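Local coordinates for D-3-phosphoglycerate dehydrogenase oxidoreductase protein (Ralstonia solanacearum, PDB 3GG9), which probably catalyses the NAD-dependent oxidation of D-3-phosphoglycerate, at residues A[116-121]-A[248-253]; A[288-291]-A[296-299]; A[164-169]-A[231-236]; A[156-161]-A[216-221]; A[120-125]-A[270-275]. One frame throughout, in Å; residues are numbered along the deposited sequence. Where two conformers were deposited one is given.

Contact 1. Residues A[116-121]-A[248-253]; sequences WALVMA and VNTSRA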
# COMPACT_ATOMS: atom_id res chain seq x y z
N TRP A 116 2.25 4.00 -6.46
CA TRP A 116 1.01 3.24 -6.34
C TRP A 116 0.82 2.62 -4.98
O TRP A 116 -0.30 2.52 -4.51
CB TRP A 116 0.94 2.13 -7.41
CG TRP A 116 -0.50 1.84 -7.70
CD1 TRP A 116 -1.21 0.76 -7.31
CD2 TRP A 116 -1.42 2.72 -8.37
NE1 TRP A 116 -2.53 0.87 -7.73
CE2 TRP A 116 -2.68 2.07 -8.38
CE3 TRP A 116 -1.30 3.98 -8.97
CZ2 TRP A 116 -3.81 2.65 -8.96
CZ3 TRP A 116 -2.43 4.56 -9.55
CH2 TRP A 116 -3.66 3.89 -9.55
N ALA A 117 1.91 2.20 -4.35
CA ALA A 117 1.88 1.64 -3.01
C ALA A 117 1.33 2.71 -2.07
O ALA A 117 0.52 2.41 -1.20
CB ALA A 117 3.32 1.22 -2.58
N LEU A 118 1.74 3.95 -2.29
CA LEU A 118 1.24 5.09 -1.49
C LEU A 118 -0.22 5.46 -1.76
O LEU A 118 -0.94 5.78 -0.85
CB LEU A 118 2.12 6.32 -1.70
CG LEU A 118 3.47 6.34 -0.98
CD1 LEU A 118 4.21 7.60 -1.37
CD2 LEU A 118 3.25 6.28 0.53
N VAL A 119 -0.63 5.43 -3.03
CA VAL A 119 -2.04 5.57 -3.43
C VAL A 119 -2.93 4.58 -2.69
O VAL A 119 -3.90 4.99 -2.09
CB VAL A 119 -2.27 5.37 -5.01
CG1 VAL A 119 -3.73 5.32 -5.31
CG2 VAL A 119 -1.64 6.50 -5.77
N MET A 120 -2.60 3.28 -2.79
CA MET A 120 -3.35 2.23 -2.09
C MET A 120 -3.26 2.34 -0.56
O MET A 120 -4.27 2.19 0.13
CB MET A 120 -2.90 0.87 -2.61
CG MET A 120 -3.14 0.80 -4.12
SD MET A 120 -3.31 -0.88 -4.71
CE MET A 120 -5.09 -1.01 -4.44
N ALA A 121 -2.08 2.66 -0.04
CA ALA A 121 -1.88 2.77 1.40
C ALA A 121 -2.74 3.90 1.92
O ALA A 121 -3.47 3.72 2.88
CB ALA A 121 -0.41 2.98 1.73
N VAL A 248 -0.92 13.11 -4.26
CA VAL A 248 0.29 12.28 -4.15
C VAL A 248 1.49 12.97 -4.80
O VAL A 248 1.42 13.43 -5.94
CB VAL A 248 0.10 10.83 -4.77
CG1 VAL A 248 1.34 9.97 -4.55
CG2 VAL A 248 -1.14 10.13 -4.18
N ASN A 249 2.60 13.03 -4.08
CA ASN A 249 3.83 13.59 -4.64
C ASN A 249 5.04 12.76 -4.27
O ASN A 249 5.57 12.88 -3.16
CB ASN A 249 4.03 15.07 -4.22
CG ASN A 249 5.20 15.73 -4.93
OD1 ASN A 249 5.78 15.19 -5.87
ND2 ASN A 249 5.57 16.91 -4.47
N THR A 250 5.49 11.93 -5.21
CA THR A 250 6.74 11.23 -5.05
C THR A 250 7.83 11.82 -5.96
O THR A 250 8.84 11.17 -6.21
CB THR A 250 6.56 9.73 -5.39
OG1 THR A 250 6.17 9.63 -6.76
CG2 THR A 250 5.46 9.11 -4.55
N SER A 251 7.65 13.05 -6.44
CA SER A 251 8.61 13.65 -7.36
C SER A 251 9.64 14.53 -6.64
O SER A 251 10.74 14.06 -6.29
CB SER A 251 7.89 14.42 -8.46
OG SER A 251 7.27 13.55 -9.40
N ARG A 252 9.29 15.80 -6.47
CA ARG A 252 10.12 16.74 -5.71
C ARG A 252 9.20 17.66 -4.92
O ARG A 252 8.13 18.05 -5.42
CB ARG A 252 11.03 17.58 -6.64
CG ARG A 252 12.23 16.85 -7.30
CD ARG A 252 13.31 16.39 -6.31
NE ARG A 252 13.86 17.49 -5.52
CZ ARG A 252 14.90 18.25 -5.87
NH1 ARG A 252 15.52 18.05 -7.03
NH2 ARG A 252 15.33 19.23 -5.07
N ALA A 253 9.59 18.00 -3.69
CA ALA A 253 8.77 18.87 -2.82
C ALA A 253 8.53 20.29 -3.36
O ALA A 253 7.46 20.89 -3.18
CB ALA A 253 9.39 18.95 -1.42
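Two apolar pairs join residues 116-121, on helix 109-123, to the end of strand 246-249 and the loop that follows it. Val119 CG2 meets Val248 CG2 at 4.0 Å, one methyl on one methyl, the two side chains crossing at about a right angle. In each valine CG1 lies anti to the backbone N (chi1 172° in Val119 and -176° in Val248), which leaves CG2 beside the N as the branch that faces its partner. Beside this pair, Leu118 and Thr250 slide past each other in opposite directions, with Leu118 CD1 at 3.7 Å from Thr250 CG2. The threonine thus offers its methyl to the leucine while its hydroxyl turns to Thr115 OG1 on the same helix, so the residue joins strand end and helix by both branches.

The polar interactions hold the loop itself. Asn249 points away from the helix, and its OD1 accepts from Ser251 N at 2.9 Å, an Asx turn in which the donor sits above the carbonyl plane. At the other end of the amide, ND2 donates to Arg252 O at 3.0 Å, the acceptor lying close to the amide plane. Ser251 OG bonds Val221 O on the next strand.

Helix 109-123 thus packs with aliphatic side chains on the C-terminal end of a parallel strand, as helices flank the parallel sheet of Rossmann-type domains, consistent with the NAD-binding domain of this family.

Contact 2. Residues A[288-291]-A[296-299]; sequences TLLR and ICTP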
# COMPACT_ATOMS: atom_id res chain seq x y z
N THR A 288 6.14 19.21 10.35
CA THR A 288 4.70 19.50 10.47
C THR A 288 3.82 18.40 9.86
O THR A 288 2.85 17.95 10.48
CB THR A 288 4.39 20.89 9.81
OG1 THR A 288 5.16 21.90 10.49
CG2 THR A 288 2.95 21.26 9.92
N LEU A 289 4.18 17.94 8.66
CA LEU A 289 3.41 16.92 7.95
C LEU A 289 3.37 15.57 8.65
O LEU A 289 2.40 14.83 8.50
CB LEU A 289 3.95 16.74 6.53
CG LEU A 289 3.58 17.76 5.47
CD1 LEU A 289 4.22 17.31 4.19
CD2 LEU A 289 2.03 17.89 5.30
N LEU A 290 4.42 15.27 9.42
CA LEU A 290 4.51 14.02 10.16
C LEU A 290 3.54 13.99 11.33
O LEU A 290 3.17 12.93 11.80
CB LEU A 290 5.95 13.74 10.65
CG LEU A 290 7.09 13.60 9.63
CD1 LEU A 290 8.39 13.15 10.29
CD2 LEU A 290 6.72 12.63 8.57
N ARG A 291 3.13 15.18 11.79
CA ARG A 291 2.18 15.28 12.89
C ARG A 291 0.73 15.45 12.43
O ARG A 291 -0.15 15.73 13.24
CB ARG A 291 2.61 16.39 13.85
CG ARG A 291 4.03 16.19 14.35
CD ARG A 291 4.41 17.19 15.43
NE ARG A 291 4.62 18.55 14.90
CZ ARG A 291 5.73 18.98 14.31
NH1 ARG A 291 5.79 20.24 13.91
NH2 ARG A 291 6.79 18.18 14.11
N ILE A 296 0.32 10.91 4.83
CA ILE A 296 1.20 9.75 4.96
C ILE A 296 2.54 10.13 4.33
O ILE A 296 2.59 10.49 3.15
CB ILE A 296 0.56 8.51 4.29
CG1 ILE A 296 -0.65 8.08 5.14
CG2 ILE A 296 1.58 7.37 4.14
CD1 ILE A 296 -1.67 7.30 4.41
N CYS A 297 3.60 10.07 5.11
CA CYS A 297 4.94 10.47 4.65
C CYS A 297 5.90 9.31 4.76
O CYS A 297 6.03 8.70 5.83
CB CYS A 297 5.49 11.60 5.50
SG CYS A 297 4.44 13.04 5.65
N THR A 298 6.55 9.00 3.64
CA THR A 298 7.63 8.03 3.62
C THR A 298 8.93 8.76 3.34
O THR A 298 8.93 9.84 2.72
CB THR A 298 7.40 7.00 2.49
OG1 THR A 298 7.09 7.72 1.31
CG2 THR A 298 6.25 6.09 2.86
N PRO A 299 10.05 8.18 3.81
CA PRO A 299 11.32 8.88 3.74
C PRO A 299 12.10 8.70 2.44
O PRO A 299 13.16 8.08 2.42
CB PRO A 299 12.10 8.28 4.93
CG PRO A 299 11.60 6.88 4.98
CD PRO A 299 10.16 6.91 4.55
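Arg291 N donates to Thr288 O over 3.1 Å, and the 3-10 turn closed by this bond carries Leu289 and Leu290 against Cys297 of strand 295-297. Cys297 is the one residue on the strand side that both leucines touch. Its SG lies beside the backbone N (chi1 -54°), directed at the turn, where it comes within 3.8 Å of Leu289 CB and 3.7 Å of Leu290 CD2. The two leucines use different parts of their side chains. Leu289 touches with its CB, and its side chain also packs on Met261, Val262 and Leu265 of helix 260-267. Leu290, whose CB does not face the strand, reaches it through the terminal methyl CD2, which presses on Cys297 CB at 3.5 Å, tighter than usual for two carbons.

Ile275, on the adjacent strand 272-275, also packs on the sulfur, with CG1 at 3.9 Å from Cys297 SG, and Phe278 touches the same side chain. The backbone of Leu290 looks outward instead: its O accepts from Lys134 NZ of the second subunit. The contact therefore pins a short turn onto the outermost strand, within this chain, of the Rossmann-type sheet, at the dimer interface.

Carbon is what Cys297 SG meets from the turn and from strand 272-275 alike, and all three touching residues are buried. Here the thiol acts chiefly as a compact apolar group, and the contact rests on dispersion and close fit.

Contact 3. Residues A[164-169]-A[231-236]; sequences GIFGYG and SIITVA. Unlike the reference sequence in segment 231-236: Ser231 (reference Gly), Ile233 (reference Val).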
# COMPACT_ATOMS: atom_id res chain seq x y z
N GLY A 164 -6.00 11.71 -11.63
CA GLY A 164 -5.28 12.77 -12.33
C GLY A 164 -3.77 12.52 -12.36
O GLY A 164 -3.14 12.26 -11.32
N ILE A 165 -3.19 12.54 -13.55
CA ILE A 165 -1.75 12.41 -13.72
C ILE A 165 -1.20 13.73 -14.24
O ILE A 165 -1.45 14.12 -15.38
CB ILE A 165 -1.38 11.21 -14.66
CG1 ILE A 165 -1.90 9.88 -14.09
CG2 ILE A 165 0.12 11.17 -14.93
CD1 ILE A 165 -1.37 9.51 -12.69
N PHE A 166 -0.46 14.43 -13.37
CA PHE A 166 0.24 15.66 -13.74
C PHE A 166 1.70 15.37 -14.17
O PHE A 166 2.60 15.29 -13.33
CB PHE A 166 0.17 16.65 -12.55
CG PHE A 166 0.51 18.09 -12.90
CD1 PHE A 166 0.21 19.11 -11.99
CD2 PHE A 166 1.08 18.45 -14.13
CE1 PHE A 166 0.52 20.45 -12.27
CE2 PHE A 166 1.39 19.79 -14.43
CZ PHE A 166 1.11 20.80 -13.49
N GLY A 167 1.91 15.23 -15.48
CA GLY A 167 3.23 14.90 -16.05
C GLY A 167 3.22 13.50 -16.61
O GLY A 167 2.91 12.54 -15.90
N TYR A 168 3.57 13.36 -17.87
CA TYR A 168 3.46 12.07 -18.52
C TYR A 168 4.81 11.65 -19.12
O TYR A 168 4.92 11.32 -20.30
CB TYR A 168 2.31 12.12 -19.53
CG TYR A 168 1.81 10.76 -20.02
CD1 TYR A 168 0.98 9.95 -19.22
CD2 TYR A 168 2.14 10.31 -21.29
CE1 TYR A 168 0.53 8.71 -19.69
CE2 TYR A 168 1.71 9.08 -21.76
CZ TYR A 168 0.90 8.29 -20.96
OH TYR A 168 0.47 7.08 -21.45
N GLY A 169 5.84 11.63 -18.26
CA GLY A 169 7.15 11.08 -18.61
C GLY A 169 7.09 9.57 -18.38
O GLY A 169 6.01 9.01 -18.30
N SER A 231 7.36 25.44 -8.10
CA SER A 231 6.13 26.08 -7.58
C SER A 231 4.98 26.06 -8.57
O SER A 231 4.09 26.91 -8.50
CB SER A 231 6.37 27.53 -7.11
OG SER A 231 7.47 27.60 -6.22
N ILE A 232 4.98 25.07 -9.47
CA ILE A 232 3.95 24.98 -10.51
C ILE A 232 2.59 24.65 -9.91
O ILE A 232 1.54 24.88 -10.53
CB ILE A 232 4.35 23.96 -11.61
CG1 ILE A 232 3.55 24.19 -12.91
CG2 ILE A 232 4.28 22.51 -11.10
CD1 ILE A 232 4.05 23.39 -14.10
N ILE A 233 2.60 24.10 -8.70
CA ILE A 233 1.38 23.76 -8.00
C ILE A 233 1.29 24.77 -6.86
O ILE A 233 2.18 24.87 -6.03
CB ILE A 233 1.40 22.29 -7.49
CG1 ILE A 233 1.48 21.34 -8.69
CG2 ILE A 233 0.14 21.97 -6.70
CD1 ILE A 233 1.73 19.90 -8.30
N THR A 234 0.21 25.52 -6.86
CA THR A 234 0.02 26.57 -5.87
C THR A 234 -1.03 26.13 -4.87
O THR A 234 -1.69 25.12 -5.07
CB THR A 234 -0.45 27.85 -6.57
OG1 THR A 234 -1.75 27.62 -7.14
CG2 THR A 234 0.52 28.25 -7.66
N VAL A 235 -1.21 26.91 -3.80
CA VAL A 235 -2.32 26.69 -2.87
C VAL A 235 -3.67 26.83 -3.56
O VAL A 235 -4.61 26.14 -3.19
CB VAL A 235 -2.30 27.69 -1.65
CG1 VAL A 235 -3.48 27.43 -0.71
CG2 VAL A 235 -1.06 27.52 -0.87
N ALA A 236 -3.78 27.72 -4.55
CA ALA A 236 -5.04 27.89 -5.28
C ALA A 236 -5.41 26.59 -6.01
O ALA A 236 -6.57 26.16 -5.98
CB ALA A 236 -4.96 29.06 -6.26
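Phe166 swings its ring out from the end of strand 162-166 with CG trans to the backbone N (chi1 -164°), and Ile232 answers with a fully extended chain: CG1 is likewise trans to N (chi1 -161°) and CD1 continues outward. The two side chains come from opposite directions, and the outermost ring atom, Phe166 CZ, meets Ile232 CD1 at 4.0 Å. Ile233 lies farther back along the ring. Its CG1 approaches Phe166 CE1 to 3.8 Å, and its CD1 comes to 4.1 Å from Phe166 CD1, so that isoleucine and phenylalanine slide past each other. Two consecutive isoleucines thus pack obliquely on one ring, the first at CZ and the second at CD1 and CE1.

Directly after Phe166 the chain makes the turn into helix 170-181. Gly167 has a positive phi (110°), and at its backbone angles a CB would collide with the preceding carbonyl O. With Gly169 and Gly172 it fits the GxGxxG pattern of Rossmann-type dinucleotide sites, consistent with the NAD binding expected of this protein.

Around the contact, Leu212 and Phe213 of helix 209-215 pack on the Phe166 ring, and Leu223, past the end of strand 218-221, touches both Phe166 and Ile232. Ile233 also lies on Val221 of that strand, and Thr234, next in sequence, is the N-cap of helix 235-238.

Contact 4. Residues A[156-161]-A[216-221]; sequences RVLKGQ and SDVLSV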
# COMPACT_ATOMS: atom_id res chain seq x y z
N ARG A 156 -11.52 3.78 0.70
CA ARG A 156 -12.14 4.16 -0.55
C ARG A 156 -11.62 3.27 -1.67
O ARG A 156 -10.43 3.00 -1.77
CB ARG A 156 -11.87 5.63 -0.88
CG ARG A 156 -11.94 6.55 0.34
CD ARG A 156 -11.81 8.02 -0.06
NE ARG A 156 -13.11 8.69 -0.13
CZ ARG A 156 -13.80 8.89 -1.24
NH1 ARG A 156 -13.34 8.50 -2.42
NH2 ARG A 156 -14.96 9.50 -1.16
N VAL A 157 -12.55 2.82 -2.51
CA VAL A 157 -12.24 1.94 -3.64
C VAL A 157 -11.70 2.83 -4.76
O VAL A 157 -12.08 3.99 -4.87
CB VAL A 157 -13.52 1.16 -4.07
CG1 VAL A 157 -14.57 2.08 -4.52
CG2 VAL A 157 -13.25 0.16 -5.16
N LEU A 158 -10.77 2.29 -5.56
CA LEU A 158 -10.23 3.02 -6.70
C LEU A 158 -11.11 2.85 -7.93
O LEU A 158 -11.32 3.82 -8.66
CB LEU A 158 -8.80 2.57 -7.01
CG LEU A 158 -7.77 2.80 -5.90
CD1 LEU A 158 -6.42 2.21 -6.33
CD2 LEU A 158 -7.60 4.27 -5.63
N LYS A 159 -11.59 1.63 -8.16
CA LYS A 159 -12.44 1.34 -9.34
C LYS A 159 -13.50 2.41 -9.56
O LYS A 159 -14.27 2.70 -8.66
CB LYS A 159 -13.12 -0.03 -9.23
CG LYS A 159 -13.94 -0.39 -10.49
CD LYS A 159 -14.64 -1.74 -10.40
CE LYS A 159 -15.15 -2.14 -11.76
NZ LYS A 159 -15.96 -3.38 -11.73
N GLY A 160 -13.51 3.01 -10.75
CA GLY A 160 -14.56 3.95 -11.13
C GLY A 160 -14.32 5.37 -10.66
O GLY A 160 -15.15 6.24 -10.92
N GLN A 161 -13.21 5.60 -9.96
CA GLN A 161 -12.79 6.93 -9.54
C GLN A 161 -11.85 7.58 -10.54
O GLN A 161 -11.34 6.93 -11.45
CB GLN A 161 -12.09 6.85 -8.18
CG GLN A 161 -12.97 6.28 -7.11
CD GLN A 161 -13.76 7.35 -6.42
OE1 GLN A 161 -13.26 8.00 -5.50
NE2 GLN A 161 -15.00 7.56 -6.87
N SER A 216 -10.10 15.18 -10.05
CA SER A 216 -9.39 13.98 -9.61
C SER A 216 -9.77 13.55 -8.21
O SER A 216 -9.84 14.38 -7.30
CB SER A 216 -7.88 14.21 -9.66
OG SER A 216 -7.45 14.53 -10.97
N ASP A 217 -10.00 12.26 -8.03
CA ASP A 217 -10.16 11.70 -6.69
C ASP A 217 -8.78 11.42 -6.10
O ASP A 217 -8.56 11.48 -4.90
CB ASP A 217 -11.04 10.44 -6.73
CG ASP A 217 -12.45 10.74 -7.23
OD1 ASP A 217 -13.20 11.43 -6.51
OD2 ASP A 217 -12.80 10.29 -8.34
N VAL A 218 -7.84 11.08 -6.99
CA VAL A 218 -6.44 10.89 -6.65
C VAL A 218 -5.68 11.69 -7.70
O VAL A 218 -5.92 11.56 -8.90
CB VAL A 218 -6.06 9.37 -6.69
CG1 VAL A 218 -4.55 9.16 -6.59
CG2 VAL A 218 -6.80 8.57 -5.60
N LEU A 219 -4.78 12.56 -7.25
CA LEU A 219 -3.95 13.32 -8.18
C LEU A 219 -2.49 13.04 -7.88
O LEU A 219 -2.00 13.29 -6.77
CB LEU A 219 -4.28 14.82 -8.13
CG LEU A 219 -3.71 15.69 -9.27
CD1 LEU A 219 -4.58 16.92 -9.43
CD2 LEU A 219 -2.23 16.10 -9.09
N SER A 220 -1.78 12.53 -8.87
CA SER A 220 -0.40 12.21 -8.64
C SER A 220 0.50 12.98 -9.56
O SER A 220 0.26 13.03 -10.79
CB SER A 220 -0.16 10.70 -8.75
OG SER A 220 1.18 10.42 -8.40
N VAL A 221 1.55 13.55 -8.97
CA VAL A 221 2.53 14.43 -9.66
C VAL A 221 3.81 13.73 -10.13
O VAL A 221 4.55 13.16 -9.32
CB VAL A 221 2.92 15.65 -8.75
CG1 VAL A 221 3.73 16.65 -9.54
CG2 VAL A 221 1.68 16.31 -8.26
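Gln161 and Asp217 meet as two flat groups laid one over the other: the amide and carboxylate planes are 15° apart, although the side chains themselves cross at about a right angle. Gln161 OE1 sits 3.3 Å from Asp217 CG, and the amide carbon Gln161 CD lies 3.6 Å from Asp217 OD2, so the stack is close and offset. A bend at chi2 of Gln161 (-89°) folds the amide back over the carboxylate, while its CB also stays near Asp217 OD2, at 3.5 Å.

Each flat group is held from outside the stack. Asp217 OD2 accepts from Thr162 N and OD1 makes a salt bridge with Lys242, which fixes the rotation of the carboxylate. Arg156 NH1 gives Gln161 OE1 a weak bond of 3.1 Å, with the acceptor in the guanidinium plane. Apart from the stack, Leu158 CD2 touches Val218 CG2 loosely at 4.4 Å. Leu158 opens a type II turn ending at Gln161, with Gly160 at positive phi. The turn leads into strand 162-166, and Glu113 of the second subunit accepts from Leu158 N and Lys159 N.

The carboxylate, buried just before strand 218-221, is thus satisfied by a backbone N-H and a lysine, and does not bond the glutamine across from it. An amide oxygen so near a negative group is probably unfavourable in itself; Arg156 and Lys242 would be expected to offset it.

Contact 5. Residues A[120-125]-A[270-275]; sequences MAAQRR and PGMAAI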
# COMPACT_ATOMS: atom_id res chain seq x y z
N MET A 120 -2.60 3.28 -2.79
CA MET A 120 -3.35 2.23 -2.09
C MET A 120 -3.26 2.34 -0.56
O MET A 120 -4.27 2.19 0.13
CB MET A 120 -2.90 0.87 -2.61
CG MET A 120 -3.14 0.80 -4.12
SD MET A 120 -3.31 -0.88 -4.71
CE MET A 120 -5.09 -1.01 -4.44
N ALA A 121 -2.08 2.66 -0.04
CA ALA A 121 -1.88 2.77 1.40
C ALA A 121 -2.74 3.90 1.92
O ALA A 121 -3.47 3.72 2.88
CB ALA A 121 -0.41 2.98 1.73
N ALA A 122 -2.70 5.05 1.24
CA ALA A 122 -3.51 6.22 1.65
C ALA A 122 -5.01 5.99 1.48
O ALA A 122 -5.79 6.18 2.41
CB ALA A 122 -3.04 7.46 0.88
N GLN A 123 -5.44 5.51 0.31
CA GLN A 123 -6.89 5.35 0.10
C GLN A 123 -7.53 4.32 1.03
O GLN A 123 -8.74 4.36 1.27
CB GLN A 123 -7.21 4.98 -1.37
CG GLN A 123 -7.05 6.14 -2.37
CD GLN A 123 -7.88 7.40 -2.00
OE1 GLN A 123 -7.59 8.09 -1.02
NE2 GLN A 123 -8.91 7.68 -2.78
N ARG A 124 -6.73 3.38 1.54
CA ARG A 124 -7.26 2.38 2.46
C ARG A 124 -6.87 2.64 3.90
O ARG A 124 -7.15 1.81 4.78
CB ARG A 124 -6.90 0.95 2.05
CG ARG A 124 -7.64 0.44 0.76
CD ARG A 124 -9.18 0.65 0.82
NE ARG A 124 -9.88 -0.40 1.59
CZ ARG A 124 -10.46 -1.47 1.07
NH1 ARG A 124 -10.44 -1.68 -0.25
NH2 ARG A 124 -11.05 -2.34 1.88
N ARG A 125 -6.21 3.77 4.11
CA ARG A 125 -5.78 4.23 5.46
C ARG A 125 -4.94 3.20 6.20
O ARG A 125 -5.02 3.06 7.42
CB ARG A 125 -6.98 4.72 6.28
CG ARG A 125 -7.64 5.99 5.72
CD ARG A 125 -8.71 5.69 4.66
NE ARG A 125 -9.52 6.86 4.33
CZ ARG A 125 -9.26 7.74 3.36
NH1 ARG A 125 -10.10 8.74 3.16
NH2 ARG A 125 -8.20 7.63 2.58
N PRO A 270 -6.89 19.49 -0.58
CA PRO A 270 -7.46 18.14 -0.64
C PRO A 270 -7.69 17.59 0.78
O PRO A 270 -7.26 18.21 1.74
CB PRO A 270 -6.37 17.35 -1.35
CG PRO A 270 -5.10 18.03 -0.95
CD PRO A 270 -5.46 19.50 -0.96
N GLY A 271 -8.35 16.44 0.89
CA GLY A 271 -8.61 15.82 2.18
C GLY A 271 -7.41 15.06 2.73
O GLY A 271 -7.26 14.89 3.95
N MET A 272 -6.55 14.58 1.84
CA MET A 272 -5.43 13.75 2.25
C MET A 272 -4.25 13.92 1.30
O MET A 272 -4.43 14.26 0.12
CB MET A 272 -5.86 12.27 2.35
CG MET A 272 -4.79 11.31 2.97
SD MET A 272 -5.31 9.63 3.42
CE MET A 272 -6.47 10.08 4.72
N ALA A 273 -3.06 13.72 1.83
CA ALA A 273 -1.87 13.65 1.01
C ALA A 273 -1.00 12.42 1.31
O ALA A 273 -1.03 11.87 2.41
CB ALA A 273 -1.08 14.92 1.11
N ALA A 274 -0.25 11.99 0.31
CA ALA A 274 0.78 10.99 0.51
C ALA A 274 2.04 11.50 -0.20
O ALA A 274 2.01 11.82 -1.38
CB ALA A 274 0.34 9.61 -0.04
N ILE A 275 3.13 11.66 0.56
CA ILE A 275 4.34 12.26 -0.00
C ILE A 275 5.58 11.43 0.32
O ILE A 275 5.67 10.79 1.37
CB ILE A 275 4.53 13.77 0.39
CG1 ILE A 275 4.75 13.95 1.89
CG2 ILE A 275 3.36 14.69 -0.09
CD1 ILE A 275 6.15 14.23 2.21
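On one face of the Arg125 guanidinium lies the methyl of Met272, its CE 3.9 Å from Arg125 CZ and offset toward the rim, while the Ala122 carbonyl occupies an edge of the same group, nearly in its plane. The arginine also has a cation-pi partner in Phe152, whose O accepts from Arg125 NH1. This is the C-terminal end of helix 109-123, which closes in a Schellman motif: Arg125, at positive phi, is the first residue to leave the helical conformation, and it is N-cap of helix 126-134 as well.

The guanidinium folds back on its own helix end through a bend at chi2 (87°). Its NH2 donates to Ala122 O at 2.8 Å with an N-H...O angle of 147°, and Arg125 N gives the same oxygen a second bond of 3.0 Å. The two donors come from opposite faces of the carbonyl plane, so a buried oxygen in the last turn of the helix is gripped twice by one residue.

Met272, the first residue of strand 272-275, reaches across to this cap. Its CG is trans to the backbone N, which extends the chain toward the helix, and a turn at chi3 (-65°) lays CE over the guanidinium. Met272 SD stands 3.6 Å from Arg125 NH2 and 4.0 Å from Ala122 CB. Farther along the strand the helix meets the sheet of the Rossmann-type domain alanine to alanine, Ala122 CB against Ala274 CB at 4.1 Å.

How the contacts relate
All five contacts belong to the Rossmann-type domain and its seven-stranded parallel sheet, in which strands 162-166, 218-221, 246-249, 272-275 and 295-297 lie side by side in that order. Contacts 1 and 5 share helix 109-123 and residues Met120 and Ala121, and their centres are 8 Å apart. Contacts 3 and 4, whose segments alternate along the chain, are nested inside the loops that contacts 1 and 5 close; contact 2 follows all of them, and its centre lies about 20 Å from that of contact 3. Helix 109-123 therefore bridges distant parts of the sequence over the sheet, and all contacts but contact 3 also touch the second subunit, so the packing of this domain and the dimer interface involve the same segments.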